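PDB 7CHU: putative pectin lyase from Geobacillus virus E2, which serves as a trimeric tailspike of a deep-sea thermophilic bacteriophage and probably recognises, and perhaps cleaves, polysaccharide on the host surface. Local coordinates for residues K127-N131 and N155-V161; D185-L191 and C207-Y213; N360-S366 and N384-F390; N423-G429 and S454-N460. One frame throughout, in Å; residues are numbered along the deposited sequence.

Overall arrangement
The four contacts follow one another along the chain, each closing before the next opens, and they mark out the length of an elongated tailspike. Contacts 1 and 2 are neighbours, with centres 10 Å apart, and share the paired strands 156-160 and 187-195, so that 127-131, 155-161, 185-191 and 207-213 sample successive rungs of a parallel beta-helix. Contact 3 lies about 34 Å from contact 2 between centres, in the last parallel strand pair (361-363 with 385-387) before the pairing turns antiparallel, where three subunits meet. Contact 4, 22 Å beyond contact 3 between centres, belongs to the antiparallel region. Contacts 1 and 4 lie on opposite sides of the chain's centre, 54 Å apart between centres.

Contact 1 (K127-N131 and N155-V161)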
# COMPACT_ATOMS: atom_id res chain seq x y z
N LYS A 127 33.76 4.64 -11.72
CA LYS A 127 32.72 5.18 -10.86
C LYS A 127 32.27 6.56 -11.35
O LYS A 127 33.11 7.42 -11.66
CB LYS A 127 33.26 5.26 -9.43
CG LYS A 127 32.34 5.91 -8.43
CD LYS A 127 33.00 6.00 -7.04
CE LYS A 127 34.25 6.89 -7.02
NZ LYS A 127 34.67 7.15 -5.60
N ILE A 128 30.96 6.76 -11.42
CA ILE A 128 30.35 8.06 -11.73
C ILE A 128 29.78 8.63 -10.44
O ILE A 128 28.99 7.97 -9.76
CB ILE A 128 29.27 7.92 -12.81
CG1 ILE A 128 29.93 7.58 -14.16
CG2 ILE A 128 28.46 9.22 -12.93
CD1 ILE A 128 28.94 7.11 -15.21
N THR A 129 30.14 9.87 -10.12
CA THR A 129 29.81 10.44 -8.82
C THR A 129 28.79 11.56 -8.97
O THR A 129 28.87 12.39 -9.88
CB THR A 129 31.08 10.96 -8.13
OG1 THR A 129 31.67 12.01 -8.91
CG2 THR A 129 32.10 9.83 -7.95
N ILE A 130 27.83 11.58 -8.05
CA ILE A 130 26.83 12.62 -7.92
C ILE A 130 27.04 13.21 -6.53
O ILE A 130 26.73 12.56 -5.52
CB ILE A 130 25.40 12.07 -8.08
CG1 ILE A 130 25.21 11.45 -9.47
CG2 ILE A 130 24.38 13.21 -7.94
CD1 ILE A 130 25.63 10.00 -9.60
N ASN A 131 27.61 14.42 -6.46
CA ASN A 131 28.00 14.99 -5.17
C ASN A 131 27.21 16.24 -4.82
O ASN A 131 27.57 16.94 -3.86
CB ASN A 131 29.49 15.36 -5.15
CG ASN A 131 30.40 14.21 -5.51
OD1 ASN A 131 31.27 14.38 -6.35
ND2 ASN A 131 30.24 13.05 -4.85
N ASN A 155 33.98 -0.72 -6.88
CA ASN A 155 33.37 0.59 -6.82
C ASN A 155 31.94 0.55 -7.34
O ASN A 155 31.57 -0.36 -8.09
CB ASN A 155 34.16 1.61 -7.64
CG ASN A 155 35.24 2.31 -6.81
OD1 ASN A 155 35.27 2.21 -5.58
ND2 ASN A 155 36.13 3.03 -7.48
N PRO A 156 31.12 1.54 -6.99
CA PRO A 156 29.77 1.63 -7.56
C PRO A 156 29.79 2.22 -8.96
O PRO A 156 30.73 2.91 -9.35
CB PRO A 156 29.03 2.55 -6.58
CG PRO A 156 30.10 3.34 -5.89
CD PRO A 156 31.31 2.45 -5.83
N VAL A 157 28.74 1.90 -9.72
CA VAL A 157 28.53 2.54 -11.02
C VAL A 157 28.14 3.99 -10.81
O VAL A 157 28.75 4.91 -11.37
CB VAL A 157 27.47 1.78 -11.84
CG1 VAL A 157 27.28 2.45 -13.19
CG2 VAL A 157 27.87 0.36 -12.05
N PHE A 158 27.12 4.23 -9.97
CA PHE A 158 26.72 5.57 -9.56
C PHE A 158 26.94 5.68 -8.06
O PHE A 158 26.30 4.96 -7.29
CB PHE A 158 25.24 5.83 -9.87
CG PHE A 158 24.93 5.95 -11.33
CD1 PHE A 158 25.60 6.87 -12.13
CD2 PHE A 158 23.93 5.17 -11.89
CE1 PHE A 158 25.29 6.99 -13.47
CE2 PHE A 158 23.61 5.29 -13.23
CZ PHE A 158 24.29 6.19 -14.03
N GLU A 159 27.78 6.64 -7.65
CA GLU A 159 27.99 6.97 -6.25
C GLU A 159 27.32 8.30 -5.93
O GLU A 159 27.73 9.35 -6.46
CB GLU A 159 29.50 7.03 -5.93
CG GLU A 159 29.79 7.18 -4.42
CD GLU A 159 31.28 7.47 -4.09
OE1 GLU A 159 31.97 8.18 -4.86
OE2 GLU A 159 31.76 7.02 -3.02
N PHE A 160 26.30 8.27 -5.06
CA PHE A 160 25.67 9.46 -4.50
C PHE A 160 26.23 9.62 -3.09
O PHE A 160 25.99 8.78 -2.23
CB PHE A 160 24.14 9.35 -4.44
CG PHE A 160 23.44 9.22 -5.78
CD1 PHE A 160 23.38 8.00 -6.44
CD2 PHE A 160 22.80 10.32 -6.35
CE1 PHE A 160 22.72 7.88 -7.65
CE2 PHE A 160 22.13 10.22 -7.56
CZ PHE A 160 22.11 8.99 -8.22
N VAL A 161 26.96 10.72 -2.85
CA VAL A 161 27.53 11.01 -1.53
C VAL A 161 27.83 12.50 -1.52
O VAL A 161 28.26 13.03 -2.55
CB VAL A 161 28.80 10.17 -1.27
CG1 VAL A 161 29.93 10.53 -2.27
CG2 VAL A 161 29.32 10.33 0.16
O HOH W 1 36.24 3.05 -10.51
O HOH W 2 32.50 10.90 -4.58
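Lys127 and Glu159 meet in a salt bridge on the Thr129 face of the paired strands, with NZ 3.0 Å from OE1. The lysine chain runs out with CG anti to the backbone N (chi1 175°) and bends at chi3; NZ meets OE1 from above the carboxylate plane. A water adds to the grip on Glu159 OE1, donating to it while accepting from Asn131 ND2. The other N-H of that amide goes to Val161 O at 3.0 Å, almost in the amide plane, so both amide hydrogens are used. Between the strands, Ile128 N gives to Val157 O, and Glu159 N returns to Ile128 O at 2.8 Å; Ile130 N then reaches Glu159 O at 2.7 Å. The alternation is that of neighbouring rungs in a right-handed parallel beta-helix, the fold of the pectate lyase-like family, and strand 187-195 continues it beyond 155-161. The buried face sets each isoleucine beside a phenylalanine of the next rung. Ile130 CD1 sits over the centre of the Phe160 ring, 4.0 Å from its centroid, as a CH-pi contact, whereas Ile128 CG2 touches the edge of the Phe158 ring in its plane, 3.8 Å from CD1. Helix 91-99 packs on Ile128, and its Gln95 accepts through OE1 from Thr129 N. A second water accepts from both Lys127 N and Asn155 ND2.

Contact 2 (D185-L191 and C207-Y213); sequences DCIGVSL and CANHGLY
Val189 and Ser190 pair in parallel with Leu212 and Tyr213, Tyr213 N giving to Val189 O at 2.9 Å and Leu191 N to Tyr213 O at 2.8 Å, while at Gly188 the chain turns a corner and enters another face of the beta-helix. The corner is close-packed: Cys207 SG lies 3.5 Å from Gly188 CA, where a glycine leaves space for the sulfur and for Gly211 O. Beyond it, Asn209 supplies the side-chain hydrogen bond across the contact. Its ND2 donates to Asp185 OD1 at 2.9 Å, meeting the syn lone pair, and with the amide and carboxylate planes only 12° apart the two flat groups are nearly coplanar. The aspartate reaches this position with its carboxylate swung away from its own backbone N (chi1 -176°). Asn209 OD1 accepts from His210 N and also rests against Ile187 CG1, so the amide is held at both of its polar atoms and its rotation is fixed. Asn209 N donates to Cys186 O at 3.2 Å, from above the carbonyl plane. On the inner face, Leu212 CD1 packs alongside Val189 CB at 3.7 Å and touches Leu191 CG as well. On the other face, Ser190 OG comes to the edge of the Tyr213 ring, 3.5 Å from CD2, while the tyrosine hydroxyl bonds to Glu215; in the preceding loop, His210 ND1 bonds to His238 N. Asn209, its amide probably further polarised by the negative charge of Asp185, thus joins two successive coils by its side chain as well as its backbone.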
# COMPACT_ATOMS: atom_id res chain seq x y z
N ASP A 185 32.62 -7.33 -10.50
CA ASP A 185 32.72 -6.92 -9.09
C ASP A 185 32.57 -5.40 -8.99
O ASP A 185 33.54 -4.65 -8.89
CB ASP A 185 34.03 -7.39 -8.47
CG ASP A 185 34.12 -7.07 -6.99
OD1 ASP A 185 33.12 -6.58 -6.39
OD2 ASP A 185 35.19 -7.31 -6.42
N CYS A 186 31.31 -4.96 -9.02
CA CYS A 186 30.93 -3.56 -8.86
C CYS A 186 29.66 -3.49 -8.02
O CYS A 186 28.89 -4.46 -7.96
CB CYS A 186 30.74 -2.85 -10.20
SG CYS A 186 29.34 -3.49 -11.17
N ILE A 187 29.47 -2.37 -7.34
CA ILE A 187 28.19 -2.02 -6.72
C ILE A 187 27.34 -1.33 -7.79
O ILE A 187 27.87 -0.55 -8.58
CB ILE A 187 28.41 -1.11 -5.49
CG1 ILE A 187 29.19 -1.87 -4.40
CG2 ILE A 187 27.06 -0.55 -4.96
CD1 ILE A 187 29.83 -0.96 -3.36
N GLY A 188 26.05 -1.62 -7.84
CA GLY A 188 25.24 -0.96 -8.84
C GLY A 188 25.06 0.50 -8.51
O GLY A 188 25.44 1.38 -9.29
N VAL A 189 24.50 0.78 -7.34
CA VAL A 189 24.22 2.14 -6.90
C VAL A 189 24.62 2.22 -5.44
O VAL A 189 24.25 1.34 -4.65
CB VAL A 189 22.73 2.51 -7.05
CG1 VAL A 189 22.44 3.88 -6.43
CG2 VAL A 189 22.30 2.44 -8.51
N SER A 190 25.35 3.26 -5.08
CA SER A 190 25.73 3.54 -3.71
C SER A 190 25.12 4.84 -3.25
O SER A 190 25.28 5.87 -3.93
CB SER A 190 27.26 3.61 -3.57
OG SER A 190 27.63 3.73 -2.21
N LEU A 191 24.48 4.81 -2.08
CA LEU A 191 23.82 5.97 -1.47
C LEU A 191 24.39 6.18 -0.07
O LEU A 191 24.44 5.24 0.73
CB LEU A 191 22.29 5.78 -1.39
CG LEU A 191 21.50 5.35 -2.64
CD1 LEU A 191 19.97 5.29 -2.35
CD2 LEU A 191 21.76 6.29 -3.82
N CYS A 207 25.15 -7.39 -10.49
CA CYS A 207 26.31 -6.78 -9.83
C CYS A 207 26.85 -7.79 -8.82
O CYS A 207 26.12 -8.25 -7.95
CB CYS A 207 25.91 -5.49 -9.12
SG CYS A 207 25.29 -4.22 -10.21
N ALA A 208 28.14 -8.12 -8.92
CA ALA A 208 28.68 -9.14 -8.03
C ALA A 208 29.10 -8.59 -6.66
O ALA A 208 29.38 -9.37 -5.74
CB ALA A 208 29.85 -9.86 -8.71
N ASN A 209 29.14 -7.28 -6.50
CA ASN A 209 29.21 -6.66 -5.18
C ASN A 209 27.77 -6.39 -4.74
O ASN A 209 26.84 -7.00 -5.26
CB ASN A 209 30.11 -5.42 -5.25
CG ASN A 209 30.86 -5.17 -3.96
OD1 ASN A 209 30.27 -4.78 -2.95
ND2 ASN A 209 32.19 -5.33 -3.99
N HIS A 210 27.56 -5.51 -3.76
CA HIS A 210 26.19 -5.17 -3.38
C HIS A 210 25.46 -4.61 -4.60
O HIS A 210 26.06 -3.95 -5.45
CB HIS A 210 26.18 -4.12 -2.27
CG HIS A 210 26.88 -4.52 -1.00
ND1 HIS A 210 26.59 -5.70 -0.32
CD2 HIS A 210 27.81 -3.88 -0.26
CE1 HIS A 210 27.33 -5.75 0.77
NE2 HIS A 210 28.07 -4.65 0.84
N GLY A 211 24.16 -4.89 -4.69
CA GLY A 211 23.38 -4.31 -5.77
C GLY A 211 23.15 -2.85 -5.48
O GLY A 211 23.52 -1.97 -6.27
N LEU A 212 22.55 -2.58 -4.33
CA LEU A 212 22.28 -1.23 -3.86
C LEU A 212 22.88 -1.14 -2.46
O LEU A 212 22.50 -1.90 -1.57
CB LEU A 212 20.78 -0.94 -3.86
CG LEU A 212 20.21 0.33 -3.24
CD1 LEU A 212 20.70 1.54 -4.05
CD2 LEU A 212 18.68 0.27 -3.22
N TYR A 213 23.87 -0.27 -2.28
CA TYR A 213 24.49 -0.05 -0.98
C TYR A 213 23.97 1.25 -0.40
O TYR A 213 23.91 2.27 -1.11
CB TYR A 213 26.02 -0.02 -1.10
CG TYR A 213 26.71 0.28 0.22
CD1 TYR A 213 26.86 -0.72 1.19
CD2 TYR A 213 27.19 1.54 0.51
CE1 TYR A 213 27.47 -0.45 2.40
CE2 TYR A 213 27.80 1.82 1.73
CZ TYR A 213 27.93 0.82 2.66
OH TYR A 213 28.53 1.10 3.86

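Contact 3 (N360-S366 and N384-F390); sequences NVIDGCS and NFFCSDF
Asn360 and Asn384 stand one above the other in successive coils, side by side with amide planes 12° apart, as in the asparagine stacks of parallel beta-helices. Asn384 OD1 is gripped by two donors of the same residue, Asn360 ND2 at 2.8 Å and Asn360 N at 2.9 Å. From there the strands 361-363 and 385-387 run parallel, their directions only 1° apart: Ile362 N gives to Phe385 O, Cys387 N returns to Ile362 O, and Gly364 N closes the series on Cys387 O. Val361 CG1 meets the Phe385 ring at its edge, on the face that also carries Asp363 and Cys387. Across the strand, Ile362 CG2 lies in the plane of the Phe390 ring, 3.8 Å from CZ, and Cys365 CB meets the same CZ at 3.7 Å. Where the strands end, Ser388 reaches over to the turn: its OG, anti to the carbonyl carbon (chi1 -53°), accepts from Cys365 N at 3.1 Å. The second shell fixes the asparagines, since Asn360 ND2 also bonds Gly333 O, Asn360 OD1 takes Asn336 N, and Asn384 ND2 gives to Ser357 O. On the trimer axis side, Asp363 approaches Asp363 of both neighbouring subunits; such close like charges suggest that protons may be shared there. Ser366 OG donates to Asp389 O at 2.6 Å, lying in the plane of that carbonyl.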
# COMPACT_ATOMS: atom_id res chain seq x y z
N ASN A 360 8.19 -7.61 18.62
CA ASN A 360 7.83 -7.77 17.23
C ASN A 360 6.42 -8.36 17.12
O ASN A 360 5.95 -9.05 18.03
CB ASN A 360 8.86 -8.65 16.54
CG ASN A 360 10.24 -8.08 16.65
OD1 ASN A 360 10.61 -7.18 15.88
ND2 ASN A 360 11.03 -8.59 17.62
N VAL A 361 5.72 -8.03 16.04
CA VAL A 361 4.37 -8.51 15.80
C VAL A 361 4.35 -9.28 14.49
O VAL A 361 4.92 -8.82 13.49
CB VAL A 361 3.34 -7.36 15.75
CG1 VAL A 361 1.92 -7.95 15.64
CG2 VAL A 361 3.47 -6.46 16.95
N ILE A 362 3.70 -10.43 14.49
CA ILE A 362 3.39 -11.19 13.28
C ILE A 362 1.87 -11.25 13.21
O ILE A 362 1.24 -11.96 14.00
CB ILE A 362 3.99 -12.60 13.31
CG1 ILE A 362 5.53 -12.55 13.39
CG2 ILE A 362 3.47 -13.41 12.13
CD1 ILE A 362 6.17 -13.85 13.85
N ASP A 363 1.26 -10.54 12.27
CA ASP A 363 -0.18 -10.34 12.29
C ASP A 363 -0.79 -10.50 10.90
O ASP A 363 -0.31 -9.92 9.92
CB ASP A 363 -0.50 -8.95 12.85
CG ASP A 363 -1.99 -8.69 12.92
OD1 ASP A 363 -2.46 -7.69 12.33
OD2 ASP A 363 -2.71 -9.51 13.54
N GLY A 364 -1.87 -11.29 10.81
CA GLY A 364 -2.54 -11.49 9.54
C GLY A 364 -1.72 -12.21 8.49
O GLY A 364 -1.99 -12.07 7.29
N CYS A 365 -0.71 -12.98 8.89
CA CYS A 365 0.16 -13.66 7.95
C CYS A 365 -0.31 -15.08 7.73
O CYS A 365 -1.09 -15.62 8.52
CB CYS A 365 1.62 -13.68 8.43
SG CYS A 365 2.39 -12.06 8.60
N SER A 366 0.18 -15.71 6.67
CA SER A 366 -0.06 -17.13 6.48
C SER A 366 1.08 -17.68 5.64
O SER A 366 2.05 -16.98 5.34
CB SER A 366 -1.44 -17.39 5.86
OG SER A 366 -1.83 -18.73 6.12
N ASN A 384 7.22 -11.48 22.33
CA ASN A 384 6.77 -11.00 21.02
C ASN A 384 5.32 -11.43 20.83
O ASN A 384 4.81 -12.28 21.56
CB ASN A 384 7.65 -11.56 19.92
CG ASN A 384 9.10 -11.06 20.04
OD1 ASN A 384 9.47 -10.07 19.43
ND2 ASN A 384 9.92 -11.77 20.82
N PHE A 385 4.65 -10.86 19.84
CA PHE A 385 3.21 -11.00 19.71
C PHE A 385 2.85 -11.58 18.35
O PHE A 385 3.48 -11.25 17.34
CB PHE A 385 2.55 -9.63 19.92
CG PHE A 385 1.05 -9.65 19.89
CD1 PHE A 385 0.32 -10.36 20.86
CD2 PHE A 385 0.37 -8.94 18.92
CE1 PHE A 385 -1.10 -10.37 20.82
CE2 PHE A 385 -1.03 -8.93 18.89
CZ PHE A 385 -1.76 -9.66 19.84
N PHE A 386 1.85 -12.44 18.31
CA PHE A 386 1.42 -12.93 17.01
C PHE A 386 -0.08 -13.14 17.00
O PHE A 386 -0.69 -13.47 18.02
CB PHE A 386 2.13 -14.22 16.62
CG PHE A 386 1.84 -15.39 17.54
CD1 PHE A 386 2.67 -15.65 18.62
CD2 PHE A 386 0.74 -16.22 17.30
CE1 PHE A 386 2.40 -16.73 19.48
CE2 PHE A 386 0.46 -17.30 18.15
CZ PHE A 386 1.29 -17.56 19.24
N CYS A 387 -0.66 -12.96 15.81
CA CYS A 387 -2.08 -13.21 15.59
C CYS A 387 -2.22 -13.52 14.10
O CYS A 387 -2.45 -12.63 13.27
CB CYS A 387 -2.95 -12.02 15.99
SG CYS A 387 -4.77 -12.29 15.69
N SER A 388 -2.08 -14.80 13.76
CA SER A 388 -2.06 -15.25 12.37
C SER A 388 -2.44 -16.72 12.30
O SER A 388 -2.34 -17.44 13.30
CB SER A 388 -0.67 -15.08 11.70
OG SER A 388 -0.19 -13.77 11.83
N ASP A 389 -2.82 -17.18 11.11
CA ASP A 389 -3.19 -18.59 10.92
C ASP A 389 -2.35 -19.18 9.80
O ASP A 389 -2.60 -18.92 8.61
CB ASP A 389 -4.68 -18.73 10.61
CG ASP A 389 -5.20 -20.15 10.83
OD1 ASP A 389 -4.39 -21.08 11.06
OD2 ASP A 389 -6.43 -20.34 10.78
N PHE A 390 -1.36 -19.97 10.18
CA PHE A 390 -0.44 -20.64 9.28
C PHE A 390 -0.86 -22.10 9.11
O PHE A 390 -1.39 -22.72 10.03
CB PHE A 390 1.00 -20.61 9.80
CG PHE A 390 1.58 -19.22 9.97
CD1 PHE A 390 1.57 -18.59 11.20
CD2 PHE A 390 2.18 -18.57 8.90
CE1 PHE A 390 2.15 -17.33 11.38
CE2 PHE A 390 2.74 -17.29 9.07
CZ PHE A 390 2.72 -16.68 10.30
O HOH W 3 -3.36 -15.18 9.29

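Contact 4 (N423-G429 and S454-N460); sequences NFIQPKG and SGTDNSN
Gln426 reaches from its strand to Ser454, and around this glutamine the contact is tight. Its chain is extended as far as CD, with CG trans to N (chi1 -175°), and carries OE1 to Ser454 N at 2.7 Å, where the donor lies in the carbonyl plane on a lone pair. NE2 is taken up by Ser433 OG and Asn452 O, so both ends of the amide are fixed. Gly429 fits against the turn with no side chain to intrude: its N-H points straight at Asp457 OD1, 2.7 Å away and on the anti lone pair, and its carbonyl accepts from Gly455 N at 2.7 Å. Ser454 OG in turn accepts from Thr456 N at 3.0 Å, which closes an ST turn, and a type II beta turn from Thr456 to Ser459 follows. Late in its strand, Gln426 donates from N to Ser459 O at 2.9 Å, near the start of strand 459-469. The other end is looser and more exposed. There the amides of Asn423 and Asn460 stack, planes 22° apart, with Asn423 CB 3.5 Å from Asn460 OD1. At the exposed turn, a water lies beside Pro427 O and Asn458 OD1. Asn458 OD1 is also held by Asn379 ND2. This antiparallel pairing of 423-426 with the start of 459-469 is flanked by strand 418-420, whose Tyr418 and Ser420 pack on Ile425, and by strand 402-407, which meets Phe424 and Pro427.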
# COMPACT_ATOMS: atom_id res chain seq x y z
N ASN A 423 2.33 -33.95 19.73
CA ASN A 423 2.95 -33.68 21.01
C ASN A 423 2.45 -32.38 21.62
O ASN A 423 1.99 -31.47 20.93
CB ASN A 423 4.47 -33.63 20.87
CG ASN A 423 5.03 -34.88 20.26
OD1 ASN A 423 5.76 -34.83 19.27
ND2 ASN A 423 4.71 -36.01 20.85
N PHE A 424 2.59 -32.30 22.93
CA PHE A 424 2.37 -31.08 23.69
C PHE A 424 3.73 -30.60 24.18
O PHE A 424 4.41 -31.32 24.92
CB PHE A 424 1.41 -31.33 24.85
CG PHE A 424 0.03 -31.74 24.41
CD1 PHE A 424 -0.84 -30.79 23.87
CD2 PHE A 424 -0.40 -33.06 24.52
CE1 PHE A 424 -2.14 -31.16 23.46
CE2 PHE A 424 -1.69 -33.43 24.10
CZ PHE A 424 -2.55 -32.47 23.56
N ILE A 425 4.13 -29.40 23.77
CA ILE A 425 5.46 -28.87 24.04
C ILE A 425 5.38 -27.87 25.19
O ILE A 425 4.51 -27.00 25.20
CB ILE A 425 6.06 -28.22 22.79
CG1 ILE A 425 6.25 -29.29 21.71
CG2 ILE A 425 7.35 -27.49 23.14
CD1 ILE A 425 6.97 -28.80 20.47
N GLN A 426 6.27 -28.01 26.16
CA GLN A 426 6.41 -27.11 27.30
C GLN A 426 7.60 -26.20 27.03
O GLN A 426 8.76 -26.65 27.14
CB GLN A 426 6.62 -27.91 28.59
CG GLN A 426 6.67 -27.06 29.85
CD GLN A 426 6.86 -27.92 31.11
OE1 GLN A 426 7.99 -28.29 31.47
NE2 GLN A 426 5.76 -28.24 31.78
N PRO A 427 7.39 -24.93 26.68
CA PRO A 427 8.52 -24.07 26.29
C PRO A 427 9.50 -23.78 27.40
O PRO A 427 10.72 -23.88 27.18
CB PRO A 427 7.82 -22.78 25.81
CG PRO A 427 6.47 -23.17 25.50
CD PRO A 427 6.10 -24.26 26.45
N LYS A 428 9.02 -23.42 28.60
CA LYS A 428 9.88 -23.13 29.75
C LYS A 428 9.87 -24.33 30.69
O LYS A 428 8.86 -24.58 31.37
CB LYS A 428 9.42 -21.87 30.47
CG LYS A 428 10.30 -21.51 31.68
CD LYS A 428 10.15 -20.04 32.02
CE LYS A 428 11.26 -19.54 32.95
NZ LYS A 428 11.20 -18.07 33.13
N GLY A 429 10.99 -25.05 30.75
CA GLY A 429 11.04 -26.31 31.47
C GLY A 429 10.99 -26.19 32.98
O GLY A 429 10.74 -27.18 33.67
N SER A 454 8.75 -29.91 33.44
CA SER A 454 9.55 -31.00 32.91
C SER A 454 11.02 -30.93 33.28
O SER A 454 11.68 -31.98 33.32
CB SER A 454 9.43 -31.03 31.38
OG SER A 454 10.30 -30.05 30.83
N GLY A 455 11.56 -29.74 33.53
CA GLY A 455 12.99 -29.58 33.70
C GLY A 455 13.75 -29.23 32.43
O GLY A 455 14.91 -28.79 32.53
N THR A 456 13.15 -29.36 31.26
CA THR A 456 13.86 -29.14 30.00
C THR A 456 13.03 -28.26 29.08
O THR A 456 11.87 -28.59 28.79
CB THR A 456 14.18 -30.48 29.32
OG1 THR A 456 14.99 -31.26 30.20
CG2 THR A 456 14.92 -30.26 28.00
N ASP A 457 13.60 -27.14 28.63
CA ASP A 457 12.86 -26.27 27.73
C ASP A 457 12.49 -27.02 26.45
O ASP A 457 13.26 -27.84 25.94
CB ASP A 457 13.67 -25.01 27.37
CG ASP A 457 13.95 -24.13 28.57
OD1 ASP A 457 13.20 -24.15 29.56
OD2 ASP A 457 14.95 -23.37 28.49
N ASN A 458 11.29 -26.74 25.95
CA ASN A 458 10.80 -27.25 24.66
C ASN A 458 10.63 -28.77 24.63
O ASN A 458 10.61 -29.37 23.56
CB ASN A 458 11.69 -26.78 23.50
CG ASN A 458 11.62 -25.28 23.28
OD1 ASN A 458 10.54 -24.69 23.35
ND2 ASN A 458 12.76 -24.66 23.01
N SER A 459 10.47 -29.39 25.80
CA SER A 459 10.29 -30.83 25.92
C SER A 459 8.82 -31.24 25.72
O SER A 459 7.90 -30.42 25.81
CB SER A 459 10.78 -31.31 27.28
OG SER A 459 9.86 -30.95 28.29
N ASN A 460 8.60 -32.53 25.48
CA ASN A 460 7.26 -33.08 25.34
C ASN A 460 6.72 -33.46 26.71
O ASN A 460 7.41 -34.10 27.50
CB ASN A 460 7.26 -34.31 24.43
CG ASN A 460 7.60 -33.95 23.00
OD1 ASN A 460 7.40 -32.81 22.58
ND2 ASN A 460 8.10 -34.92 22.24
O HOH W 4 11.28 -22.22 24.68